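Iron(III) ABC transporter, periplasmic iron-compound-binding protein (Vibrio cholerae, PDB 5GGY) probably binds iron(III) siderophores, desferal complexes among them, in the periplasm and hands them to an ABC transporter for import. Local coordinates at residues 123-127 against 128-132; 135-138 against 139-143; 174-177 against 178-182. All coordinates share one frame; numbering follows the deposited sequence.

Interaction 1 of 3, residues 123-127 against 128-132; sequences LATLF and GKEAV
With its CG beside the backbone N (chi1 -82°) and a bend at chi2, Glu130 folds its carboxylate back over the backbone of Thr125. Its CD lies 3.7 Å from Thr125 CA, and OE1 stands 3.5 Å from Thr125 OG1. The two side chains meet at a slant. The Thr125 hydroxyl is held by its own helix, through a hydrogen bond to Lys121 O. Ala124 packs against the backbone of the turn, with CB 3.3 Å from Lys129 O. The main polar link is the bond from Lys129 N to Ala124 O, 2.6 Å long and nearly straight at 166°. The donor is tilted 16° from the carbonyl plane. Lys129 turns CG back along the chain, 3.6 Å from Phe127 O, and touches Ile35. The Phe127 ring leads away from the turn, onto Val80 of strand 80-83. Gly128 has positive phi and reverses the chain, and Lys129 takes the N-cap position of helix 130-154. Gly128 N is 3.5 Å from Thr125 O, long for the second bond of the classical motif. The 6→1 bond and the left-handed glycine are those of a Schellman-type C-cap, here at the short corner between helix 112-126 and helix 130-154.

Interaction 2 of 3, residues 135-138 against 139-143; sequences QKLE and AMYAR
Leu137 meets Met140 and Tyr141 one turn further along helix 130-154, and the contact is the i to i+3 and i+4 pattern of an alpha helix. Leu137 and Met140 run side by side and point the same way. Met140 has CG anti to its N (chi1 -169°), and a bend at chi3 brings CE to 3.8 Å from Leu137 CD2. Leu137 CB also lies 4.2 Å from Tyr141 CE2. Four backbone bonds set this spacing. Ala139 N to Gln135 O, Tyr141 N to Leu137 O and Ala142 N to Glu138 O are reasonably straight (152 to 162°), while Met140 N to Lys136 O is weak. Further out, helix 112-126 covers Leu137 with Phe120, and Met262 of helix 262-276 lies on Met140. Lys136 NZ forms a salt bridge to Glu32. Tyr141 OH is hydrogen-bonded to Glu54 OE1 of the second subunit, and Val47 and Val51 of that subunit pack on Tyr141 and Glu138. This side of the helix therefore faces the second subunit of the assembly. The carbonyl that bonds Tyr141 N also sits over one face of the tyrosine ring, with Leu137 O 3.1 Å from Tyr141 CD2.

Interaction 3 of 3, residues 174-177 against 178-182; sequences FLYT and ENSTP
A type I beta turn, Thr177 to Ser180, joins the end of strand 172-176 to helix 181-188, and Ser180 is the N-cap of that helix. Across this strand-to-helix turn, Thr177 O takes two donors from Ser180. Ser180 N is 3.1 Å from Thr177 O, well above the carbonyl plane, in the bond that closes the turn. Ser180 OG is 2.5 Å from Thr177 O, in the carbonyl plane and on a lone pair. Ser180 OG sits between the backbone N and the carbonyl carbon (chi1 65°). From there it also accepts a weak bond from Gln183 N, so one hydroxyl ties the turn to the first turn of the helix. Thr177 and Asn179 lie alongside each other, pointing the same way. Thr177 OG1 donates to Asn179 OD1 in a very short bond. The amide is also fixed from its nitrogen end, since Asn179 ND2 bonds Lys200 O and Asp110 O. Tyr176, the last residue of the strand, and Pro182 lie across one another at an angle. Tyr176 OH is hydrogen-bonded to Arg166 NE, which helps fix the ring, while Ser180 CB lies at the ring edge. Over one face comes the proline in a CH-pi contact: Pro182 CG stands 3.9 Å from the centroid of the Tyr176 ring, 20° off the ring normal.

How the interactions relate
Interactions 1 and 2 follow each other on helix 130-154. The first forms the corner that starts this helix, and the second lies further along it, with centres 16 Å apart. The centre of interaction 3 is about 10 Å from the centre of the chain, that of interaction 1 about 22 Å. The nearest atoms of interaction 3 are about 10 Å from interaction 2 and about 14 Å from interaction 1. The long helix runs from the region of the parallel sheet 19-21, 80-83 and 100-102 toward the mixed sheet that holds strand 172-176. This is consistent with the single helix that links the two lobes in FhuD-type proteins, where the siderophore binds between the lobes.

Interaction 1 of 3, residues 123-127 against 128-132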
loop_
_atom_site.group_PDB
_atom_site.type_symbol
_atom_site.label_atom_id
_atom_site.label_comp_id
_atom_site.label_asym_id
_atom_site.label_seq_id
_atom_site.Cartn_x
_atom_site.Cartn_y
_atom_site.Cartn_z
ATOM N N LEU A 123 7.702 8.792 -9.355
ATOM C CA LEU A 123 7.828 10.241 -9.356
ATOM C C LEU A 123 8.508 10.723 -8.078
ATOM O O LEU A 123 9.298 11.667 -8.101
ATOM C CB LEU A 123 6.454 10.901 -9.517
ATOM C CG LEU A 123 5.813 10.811 -10.901
ATOM C CD1 LEU A 123 4.390 11.343 -10.866
ATOM C CD2 LEU A 123 6.646 11.577 -11.919
ATOM N N ALA A 124 8.209 10.061 -6.966
ATOM C CA ALA A 124 8.816 10.407 -5.689
ATOM C C ALA A 124 10.309 10.125 -5.716
ATOM O O ALA A 124 11.107 10.875 -5.157
ATOM C CB ALA A 124 8.155 9.638 -4.569
ATOM N N THR A 125 10.682 9.036 -6.379
ATOM C CA THR A 125 12.083 8.668 -6.527
ATOM C C THR A 125 12.821 9.676 -7.408
ATOM O O THR A 125 13.954 10.065 -7.117
ATOM C CB THR A 125 12.224 7.250 -7.119
ATOM O OG1 THR A 125 11.582 6.300 -6.255
ATOM C CG2 THR A 125 13.692 6.879 -7.288
ATOM N N LEU A 126 12.160 10.107 -8.477
ATOM C CA LEU A 126 12.745 11.061 -9.413
ATOM C C LEU A 126 12.942 12.440 -8.795
ATOM O O LEU A 126 13.936 13.110 -9.064
ATOM C CB LEU A 126 11.870 11.177 -10.664
ATOM C CG LEU A 126 11.765 9.931 -11.543
ATOM C CD1 LEU A 126 10.802 10.178 -12.691
ATOM C CD2 LEU A 126 13.136 9.528 -12.061
ATOM N N PHE A 127 11.992 12.863 -7.971
ATOM C CA PHE A 127 12.044 14.198 -7.383
ATOM C C PHE A 127 12.487 14.174 -5.920
ATOM O O PHE A 127 12.405 15.187 -5.223
ATOM C CB PHE A 127 10.682 14.888 -7.500
ATOM C CG PHE A 127 10.262 15.175 -8.914
ATOM C CD1 PHE A 127 10.803 16.244 -9.608
ATOM C CD2 PHE A 127 9.319 14.379 -9.546
ATOM C CE1 PHE A 127 10.415 16.508 -10.908
ATOM C CE2 PHE A 127 8.928 14.638 -10.841
ATOM C CZ PHE A 127 9.476 15.707 -11.525
ATOM N N GLY A 128 12.964 13.020 -5.461
ATOM C CA GLY A 128 13.475 12.889 -4.108
ATOM C C GLY A 128 12.436 13.136 -3.028
ATOM O O GLY A 128 12.702 13.835 -2.051
ATOM N N LYS A 129 11.251 12.562 -3.207
ATOM C CA LYS A 129 10.160 12.721 -2.249
ATOM C C LYS A 129 9.614 11.366 -1.803
ATOM O O LYS A 129 8.408 11.203 -1.632
ATOM C CB LYS A 129 9.035 13.563 -2.853
ATOM C CG LYS A 129 9.437 14.980 -3.233
ATOM C CD LYS A 129 9.552 15.881 -2.012
ATOM C CE LYS A 129 9.751 17.335 -2.425
ATOM N NZ LYS A 129 9.696 18.271 -1.266
ATOM N N GLU A 130 10.508 10.401 -1.619
ATOM C CA GLU A 130 10.113 9.038 -1.278
ATOM C C GLU A 130 9.480 8.930 0.108
ATOM O O GLU A 130 8.516 8.188 0.299
ATOM C CB GLU A 130 11.322 8.102 -1.371
ATOM C CG GLU A 130 11.618 7.620 -2.784
ATOM C CD GLU A 130 13.096 7.653 -3.120
ATOM O OE1 GLU A 130 13.652 6.592 -3.478
ATOM O OE2 GLU A 130 13.700 8.745 -3.038
ATOM N N ALA A 131 10.022 9.674 1.067
ATOM C CA ALA A 131 9.549 9.612 2.447
ATOM C C ALA A 131 8.117 10.127 2.581
ATOM O O ALA A 131 7.292 9.528 3.271
ATOM C CB ALA A 131 10.482 10.400 3.361
ATOM N N VAL A 132 7.833 11.244 1.920
ATOM C CA VAL A 132 6.498 11.828 1.941
ATOM C C VAL A 132 5.517 10.920 1.196
ATOM O O VAL A 132 4.359 10.785 1.595
ATOM C CB VAL A 132 6.503 13.259 1.338
ATOM C CG1 VAL A 132 7.849 13.565 0.695
ATOM C CG2 VAL A 132 5.364 13.459 0.345
#

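Interaction 2 of 3, residues 135-138 against 139-143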
loop_
_atom_site.group_PDB
_atom_site.type_symbol
_atom_site.label_atom_id
_atom_site.label_comp_id
_atom_site.label_asym_id
_atom_site.label_seq_id
_atom_site.Cartn_x
_atom_site.Cartn_y
_atom_site.Cartn_z
ATOM N N GLN A 135 4.651 8.067 3.530
ATOM C CA GLN A 135 3.804 8.545 4.616
ATOM C C GLN A 135 2.356 8.719 4.157
ATOM O O GLN A 135 1.424 8.489 4.927
ATOM C CB GLN A 135 4.361 9.859 5.180
ATOM C CG GLN A 135 3.477 11.088 4.991
ATOM C CD GLN A 135 2.396 11.205 6.051
ATOM O OE1 GLN A 135 2.602 10.839 7.208
ATOM N NE2 GLN A 135 1.231 11.709 5.656
ATOM N N LYS A 136 2.167 9.108 2.900
ATOM C CA LYS A 136 0.823 9.348 2.383
ATOM C C LYS A 136 0.132 8.049 1.982
ATOM O O LYS A 136 -1.088 7.929 2.091
ATOM C CB LYS A 136 0.870 10.312 1.198
ATOM C CG LYS A 136 1.185 11.740 1.600
ATOM C CD LYS A 136 0.631 12.731 0.599
ATOM C CE LYS A 136 0.699 14.150 1.134
ATOM N NZ LYS A 136 0.026 15.116 0.223
ATOM N N LEU A 137 0.918 7.080 1.524
ATOM C CA LEU A 137 0.390 5.762 1.192
ATOM C C LEU A 137 0.023 4.992 2.454
ATOM O O LEU A 137 -1.008 4.323 2.504
ATOM C CB LEU A 137 1.404 4.971 0.365
ATOM C CG LEU A 137 1.591 5.446 -1.075
ATOM C CD1 LEU A 137 2.732 4.697 -1.736
ATOM C CD2 LEU A 137 0.300 5.268 -1.858
ATOM N N GLU A 138 0.880 5.091 3.468
ATOM C CA GLU A 138 0.634 4.447 4.753
ATOM C C GLU A 138 -0.631 4.996 5.398
ATOM O O GLU A 138 -1.452 4.242 5.920
ATOM C CB GLU A 138 1.826 4.640 5.693
ATOM C CG GLU A 138 3.049 3.812 5.339
ATOM C CD GLU A 138 4.276 4.220 6.132
ATOM O OE1 GLU A 138 4.174 5.168 6.938
ATOM O OE2 GLU A 138 5.341 3.596 5.947
ATOM N N ALA A 139 -0.777 6.316 5.357
ATOM C CA ALA A 139 -1.956 6.976 5.901
ATOM C C ALA A 139 -3.200 6.588 5.113
ATOM O O ALA A 139 -4.295 6.499 5.664
ATOM C CB ALA A 139 -1.772 8.484 5.895
ATOM N N MET A 140 -3.015 6.354 3.818
ATOM C CA MET A 140 -4.109 5.969 2.938
ATOM C C MET A 140 -4.652 4.583 3.283
ATOM O O MET A 140 -5.863 4.398 3.416
ATOM C CB MET A 140 -3.652 6.004 1.478
ATOM C CG MET A 140 -4.784 5.880 0.477
ATOM S SD MET A 140 -4.239 5.974 -1.237
ATOM C CE MET A 140 -3.386 4.411 -1.410
ATOM N N TYR A 141 -3.751 3.616 3.430
ATOM C CA TYR A 141 -4.135 2.243 3.743
ATOM C C TYR A 141 -4.772 2.152 5.122
ATOM O O TYR A 141 -5.651 1.325 5.360
ATOM C CB TYR A 141 -2.920 1.319 3.655
ATOM C CG TYR A 141 -2.329 1.238 2.267
ATOM C CD1 TYR A 141 -3.148 1.149 1.148
ATOM C CD2 TYR A 141 -0.953 1.267 2.072
ATOM C CE1 TYR A 141 -2.614 1.079 -0.124
ATOM C CE2 TYR A 141 -0.411 1.198 0.803
ATOM C CZ TYR A 141 -1.244 1.105 -0.291
ATOM O OH TYR A 141 -0.705 1.037 -1.558
ATOM N N ALA A 142 -4.326 3.017 6.027
ATOM C CA ALA A 142 -4.919 3.101 7.354
ATOM C C ALA A 142 -6.304 3.735 7.267
ATOM O O ALA A 142 -7.243 3.291 7.929
ATOM C CB ALA A 142 -4.022 3.894 8.291
ATOM N N ARG A 143 -6.417 4.769 6.438
ATOM C CA ARG A 143 -7.687 5.451 6.209
ATOM C C ARG A 143 -8.723 4.499 5.620
ATOM O O ARG A 143 -9.902 4.564 5.972
ATOM C CB ARG A 143 -7.486 6.652 5.283
ATOM C CG ARG A 143 -8.736 7.480 5.051
ATOM C CD ARG A 143 -9.334 7.943 6.367
ATOM N NE ARG A 143 -10.425 8.893 6.171
ATOM C CZ ARG A 143 -11.250 9.288 7.135
ATOM N NH1 ARG A 143 -11.114 8.805 8.361
ATOM N NH2 ARG A 143 -12.214 10.158 6.872
#

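Interaction 3 of 3, residues 174-177 against 178-182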
loop_
_atom_site.group_PDB
_atom_site.type_symbol
_atom_site.label_atom_id
_atom_site.label_comp_id
_atom_site.label_asym_id
_atom_site.label_seq_id
_atom_site.Cartn_x
_atom_site.Cartn_y
_atom_site.Cartn_z
ATOM N N PHE A 174 -21.831 5.912 -17.602
ATOM C CA PHE A 174 -20.489 5.336 -17.607
ATOM C C PHE A 174 -20.248 4.489 -16.368
ATOM O O PHE A 174 -19.871 5.006 -15.325
ATOM C CB PHE A 174 -19.418 6.428 -17.684
ATOM C CG PHE A 174 -19.321 7.097 -19.024
ATOM C CD1 PHE A 174 -19.075 6.359 -20.169
ATOM C CD2 PHE A 174 -19.449 8.470 -19.133
ATOM C CE1 PHE A 174 -18.979 6.976 -21.402
ATOM C CE2 PHE A 174 -19.349 9.092 -20.360
ATOM C CZ PHE A 174 -19.116 8.347 -21.496
ATOM N N LEU A 175 -20.470 3.186 -16.487
ATOM C CA LEU A 175 -20.215 2.265 -15.382
ATOM C C LEU A 175 -18.722 2.039 -15.198
ATOM O O LEU A 175 -18.004 1.780 -16.162
ATOM C CB LEU A 175 -20.913 0.922 -15.611
ATOM C CG LEU A 175 -22.440 0.903 -15.555
ATOM C CD1 LEU A 175 -22.958 -0.508 -15.787
ATOM C CD2 LEU A 175 -22.930 1.441 -14.223
ATOM N N TYR A 176 -18.256 2.129 -13.957
ATOM C CA TYR A 176 -16.839 1.913 -13.677
ATOM C C TYR A 176 -16.522 0.426 -13.575
ATOM O O TYR A 176 -17.170 -0.312 -12.836
ATOM C CB TYR A 176 -16.421 2.658 -12.406
ATOM C CG TYR A 176 -16.259 4.136 -12.663
ATOM C CD1 TYR A 176 -15.091 4.636 -13.226
ATOM C CD2 TYR A 176 -17.288 5.026 -12.385
ATOM C CE1 TYR A 176 -14.944 5.982 -13.481
ATOM C CE2 TYR A 176 -17.148 6.374 -12.637
ATOM C CZ TYR A 176 -15.977 6.846 -13.186
ATOM O OH TYR A 176 -15.833 8.188 -13.441
ATOM N N THR A 177 -15.516 0.003 -14.335
ATOM C CA THR A 177 -15.230 -1.411 -14.531
ATOM C C THR A 177 -14.192 -1.959 -13.552
ATOM O O THR A 177 -13.754 -1.263 -12.638
ATOM C CB THR A 177 -14.744 -1.670 -15.968
ATOM O OG1 THR A 177 -13.450 -1.085 -16.156
ATOM C CG2 THR A 177 -15.716 -1.065 -16.975
ATOM N N GLU A 178 -13.802 -3.213 -13.767
ATOM C CA GLU A 178 -12.931 -3.943 -12.847
ATOM C C GLU A 178 -11.555 -3.301 -12.688
ATOM O O GLU A 178 -10.968 -3.336 -11.608
ATOM C CB GLU A 178 -12.769 -5.392 -13.317
ATOM C CG GLU A 178 -11.958 -6.267 -12.380
ATOM C CD GLU A 178 -11.733 -7.662 -12.930
ATOM O OE1 GLU A 178 -11.185 -8.510 -12.194
ATOM O OE2 GLU A 178 -12.104 -7.910 -14.097
ATOM N N ASN A 179 -11.049 -2.710 -13.764
ATOM C CA ASN A 179 -9.717 -2.118 -13.751
ATOM C C ASN A 179 -9.730 -0.633 -13.401
ATOM O O ASN A 179 -8.711 0.047 -13.518
ATOM C CB ASN A 179 -9.042 -2.319 -15.106
ATOM C CG ASN A 179 -9.805 -1.662 -16.237
ATOM O OD1 ASN A 179 -11.020 -1.483 -16.159
ATOM N ND2 ASN A 179 -9.094 -1.296 -17.297
ATOM N N SER A 180 -10.884 -0.131 -12.975
ATOM C CA SER A 180 -11.017 1.282 -12.638
ATOM C C SER A 180 -10.550 1.561 -11.213
ATOM O O SER A 180 -10.330 0.644 -10.425
ATOM C CB SER A 180 -12.466 1.743 -12.808
ATOM O OG SER A 180 -13.322 1.092 -11.888
ATOM N N THR A 181 -10.396 2.842 -10.893
ATOM C CA THR A 181 -10.018 3.256 -9.545
ATOM C C THR A 181 -11.176 3.217 -8.530
ATOM O O THR A 181 -10.938 2.939 -7.354
ATOM C CB THR A 181 -9.392 4.676 -9.545
ATOM O OG1 THR A 181 -10.255 5.597 -10.221
ATOM C CG2 THR A 181 -8.038 4.658 -10.237
ATOM N N PRO A 182 -12.427 3.496 -8.961
ATOM C CA PRO A 182 -13.476 3.319 -7.949
ATOM C C PRO A 182 -13.684 1.855 -7.562
ATOM O O PRO A 182 -14.030 1.568 -6.417
ATOM C CB PRO A 182 -14.724 3.882 -8.634
ATOM C CG PRO A 182 -14.204 4.824 -9.657
ATOM C CD PRO A 182 -12.948 4.187 -10.156
#